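Local coordinates for protein CalS10 (Micromonospora echinospora, PDB 6UK5) that probably transfers a methyl group from S-adenosylmethionine to an amino pentose during the biosynthesis of calicheamicin, at residues H22-E27 / G205-S210. Sequence-based numbering, arbitrary orientation.
Sequences HAEVYE and GIREFS. With SAM (S-adenosylmethionine), chain D.
The end of the Phe-209 ring rests against Val-25 and the backbone of His-22. Val-25 CG2 sits at the ring edge, near its plane, 3.9 Å from Phe-209 CZ. The two side chains come from opposite directions. With CG between the backbone N and the carbonyl carbon (chi1 69°), the Phe-209 ring reaches the helix, where CZ lies 3.9 Å from His-22 N. Trp-198 on the adjacent strand stacks with Phe-209 and also touches Val-25.

The charged pair is the more solvent-exposed part of the contact. Glu-24 OE1 and Arg-207 NH2 form a long salt bridge of 3.7 Å. The two side chains run roughly perpendicular to each other, yet their carboxylate and guanidinium planes are only 13° apart. Each has a stronger partner outside the contact: Arg-177 for Glu-24 OE2, Asp-202 for Arg-207 NH1.

The strand belongs to the mostly antiparallel sheet that stands beside the Rossmann-like methyltransferase domain. Helix 20-32 lies between this sheet and the cofactor; residues 22-27 of it run at 91° to strand residues 206-210.

Within residues 22-27, Tyr-26 touches the cofactor. Its OH donates a hydrogen bond of 2.6 Å to SAM OXT, which lies in the ring plane. With CG anti to the backbone N, the Tyr-26 ring reaches the cofactor. A phenylalanine here would probably leave that carboxylate oxygen without its hydroxyl donor. Tyr-26 CE2 also lies 3.7 Å from SAM CE, the methyl carbon.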
loop_
_atom_site.group_PDB
_atom_site.type_symbol
_atom_site.label_atom_id
_atom_site.label_comp_id
_atom_site.label_asym_id
_atom_site.label_seq_id
_atom_site.Cartn_x
_atom_site.Cartn_y
_atom_site.Cartn_z
ATOM N N HIS A 22 -12.394 5.420 -8.131
ATOM C CA HIS A 22 -11.869 6.484 -7.281
ATOM C C HIS A 22 -12.859 6.854 -6.185
ATOM O O HIS A 22 -12.469 7.063 -5.030
ATOM C CB HIS A 22 -11.529 7.708 -8.132
ATOM C CG HIS A 22 -10.707 8.735 -7.415
ATOM N ND1 HIS A 22 -10.660 10.055 -7.806
ATOM C CD2 HIS A 22 -9.894 8.634 -6.337
ATOM C CE1 HIS A 22 -9.859 10.725 -6.998
ATOM N NE2 HIS A 22 -9.381 9.885 -6.098
ATOM N N ALA A 23 -14.147 6.941 -6.526
ATOM C CA ALA A 23 -15.150 7.318 -5.537
ATOM C C ALA A 23 -15.179 6.338 -4.372
ATOM O O ALA A 23 -15.413 6.736 -3.224
ATOM C CB ALA A 23 -16.529 7.396 -6.198
ATOM N N GLU A 24 -14.933 5.057 -4.647
ATOM C CA GLU A 24 -15.030 4.035 -3.611
ATOM C C GLU A 24 -13.947 4.203 -2.550
ATOM O O GLU A 24 -14.185 3.943 -1.365
ATOM C CB GLU A 24 -14.941 2.653 -4.260
ATOM C CG GLU A 24 -15.097 1.484 -3.304
ATOM C CD GLU A 24 -14.632 0.184 -3.914
ATOM O OE1 GLU A 24 -14.552 0.109 -5.160
ATOM O OE2 GLU A 24 -14.341 -0.752 -3.139
ATOM N N VAL A 25 -12.755 4.638 -2.957
ATOM C CA VAL A 25 -11.590 4.728 -2.085
ATOM C C VAL A 25 -11.238 6.161 -1.730
ATOM O O VAL A 25 -10.317 6.381 -0.928
ATOM C CB VAL A 25 -10.369 4.035 -2.720
ATOM C CG1 VAL A 25 -10.605 2.540 -2.849
ATOM C CG2 VAL A 25 -10.057 4.650 -4.083
ATOM N N TYR A 26 -11.940 7.143 -2.294
ATOM C CA TYR A 26 -11.498 8.530 -2.189
ATOM C C TYR A 26 -11.487 9.032 -0.749
ATOM O O TYR A 26 -10.570 9.759 -0.350
ATOM C CB TYR A 26 -12.405 9.392 -3.070
ATOM C CG TYR A 26 -12.534 10.829 -2.646
ATOM C CD1 TYR A 26 -13.652 11.270 -1.953
ATOM C CD2 TYR A 26 -11.548 11.751 -2.953
ATOM C CE1 TYR A 26 -13.780 12.587 -1.569
ATOM C CE2 TYR A 26 -11.664 13.069 -2.571
ATOM C CZ TYR A 26 -12.783 13.484 -1.882
ATOM O OH TYR A 26 -12.902 14.801 -1.503
ATOM N N GLU A 27 -12.476 8.644 0.055
ATOM C CA GLU A 27 -12.529 9.137 1.429
ATOM C C GLU A 27 -11.544 8.400 2.332
ATOM O O GLU A 27 -10.904 9.014 3.194
ATOM C CB GLU A 27 -13.949 9.022 1.979
ATOM C CG GLU A 27 -15.015 9.488 1.010
ATOM C CD GLU A 27 -16.397 9.478 1.625
ATOM O OE1 GLU A 27 -16.591 10.149 2.664
ATOM O OE2 GLU A 27 -17.285 8.789 1.074
ATOM N N GLY A 205 -10.029 -10.099 -6.046
ATOM C CA GLY A 205 -8.729 -10.088 -6.686
ATOM C C GLY A 205 -7.993 -8.796 -6.394
ATOM O O GLY A 205 -8.359 -8.038 -5.502
ATOM N N ILE A 206 -6.932 -8.572 -7.167
ATOM C CA ILE A 206 -6.135 -7.351 -7.097
ATOM C C ILE A 206 -6.496 -6.479 -8.294
ATOM O O ILE A 206 -6.315 -6.894 -9.445
ATOM C CB ILE A 206 -4.627 -7.657 -7.097
ATOM C CG1 ILE A 206 -4.232 -8.559 -5.925
ATOM C CG2 ILE A 206 -3.834 -6.358 -7.069
ATOM C CD1 ILE A 206 -2.791 -9.058 -5.996
ATOM N N ARG A 207 -6.997 -5.272 -8.032
ATOM C CA ARG A 207 -7.276 -4.307 -9.087
ATOM C C ARG A 207 -6.303 -3.134 -9.008
ATOM O O ARG A 207 -5.962 -2.671 -7.915
ATOM C CB ARG A 207 -8.705 -3.754 -8.997
ATOM C CG ARG A 207 -9.810 -4.784 -9.125
ATOM C CD ARG A 207 -11.175 -4.114 -9.293
ATOM N NE ARG A 207 -11.451 -3.027 -8.351
ATOM C CZ ARG A 207 -11.629 -3.175 -7.042
ATOM N NH1 ARG A 207 -11.550 -4.373 -6.481
ATOM N NH2 ARG A 207 -11.884 -2.111 -6.290
ATOM N N GLU A 208 -5.861 -2.657 -10.172
ATOM C CA GLU A 208 -5.091 -1.425 -10.289
ATOM C C GLU A 208 -5.812 -0.436 -11.196
ATOM O O GLU A 208 -6.401 -0.828 -12.209
ATOM C CB GLU A 208 -3.690 -1.688 -10.851
ATOM C CG GLU A 208 -3.693 -2.495 -12.136
ATOM C CD GLU A 208 -2.321 -2.611 -12.753
ATOM O OE1 GLU A 208 -2.246 -3.041 -13.926
ATOM O OE2 GLU A 208 -1.328 -2.271 -12.069
ATOM N N PHE A 209 -5.776 0.845 -10.832
ATOM C CA PHE A 209 -6.272 1.901 -11.708
ATOM C C PHE A 209 -5.393 3.133 -11.516
ATOM O O PHE A 209 -4.820 3.342 -10.443
ATOM C CB PHE A 209 -7.765 2.198 -11.486
ATOM C CG PHE A 209 -8.092 2.841 -10.171
ATOM C CD1 PHE A 209 -8.361 2.071 -9.052
ATOM C CD2 PHE A 209 -8.175 4.220 -10.066
ATOM C CE1 PHE A 209 -8.681 2.665 -7.846
ATOM C CE2 PHE A 209 -8.494 4.820 -8.865
ATOM C CZ PHE A 209 -8.749 4.042 -7.752
ATOM N N SER A 210 -5.287 3.944 -12.575
ATOM C CA SER A 210 -4.390 5.094 -12.608
ATOM C C SER A 210 -5.121 6.325 -13.127
ATOM O O SER A 210 -5.977 6.228 -14.013
ATOM C CB SER A 210 -3.163 4.814 -13.489
ATOM O OG SER A 210 -2.649 3.520 -13.230
HETATM N N SAM D . -16.563 18.816 -1.375
HETATM C CA SAM D . -15.850 17.686 -1.878
HETATM C C SAM D . -15.121 16.898 -0.746
HETATM O O SAM D . -14.465 17.551 0.102
HETATM O OXT SAM D . -15.244 15.657 -0.779
HETATM C CB SAM D . -14.836 18.138 -2.938
HETATM C CG SAM D . -14.485 16.931 -3.791
HETATM S SD SAM D . -12.929 17.359 -4.602
HETATM C CE SAM D . -12.315 15.734 -5.015
HETATM C "C5'" SAM D . -13.351 18.002 -6.267
HETATM C "C4'" SAM D . -14.735 17.685 -6.847
HETATM O "O4'" SAM D . -15.086 18.715 -7.788
HETATM C "C3'" SAM D . -14.822 16.354 -7.599
HETATM O "O3'" SAM D . -15.631 15.422 -6.888
HETATM C "C2'" SAM D . -15.467 16.710 -8.953
HETATM O "O2'" SAM D . -16.558 15.850 -9.264
HETATM C "C1'" SAM D . -15.940 18.151 -8.754
HETATM N N9 SAM D . -15.880 18.979 -9.952
HETATM C C8 SAM D . -14.776 19.276 -10.710
HETATM N N7 SAM D . -15.008 20.116 -11.688
HETATM C C5 SAM D . -16.357 20.400 -11.564
HETATM C C6 SAM D . -17.222 21.246 -12.285
HETATM N N6 SAM D . -16.847 21.955 -13.355
HETATM N N1 SAM D . -18.505 21.333 -11.874
HETATM C C2 SAM D . -18.892 20.610 -10.819
HETATM N N3 SAM D . -18.174 19.771 -10.070
HETATM C C4 SAM D . -16.909 19.711 -10.496
#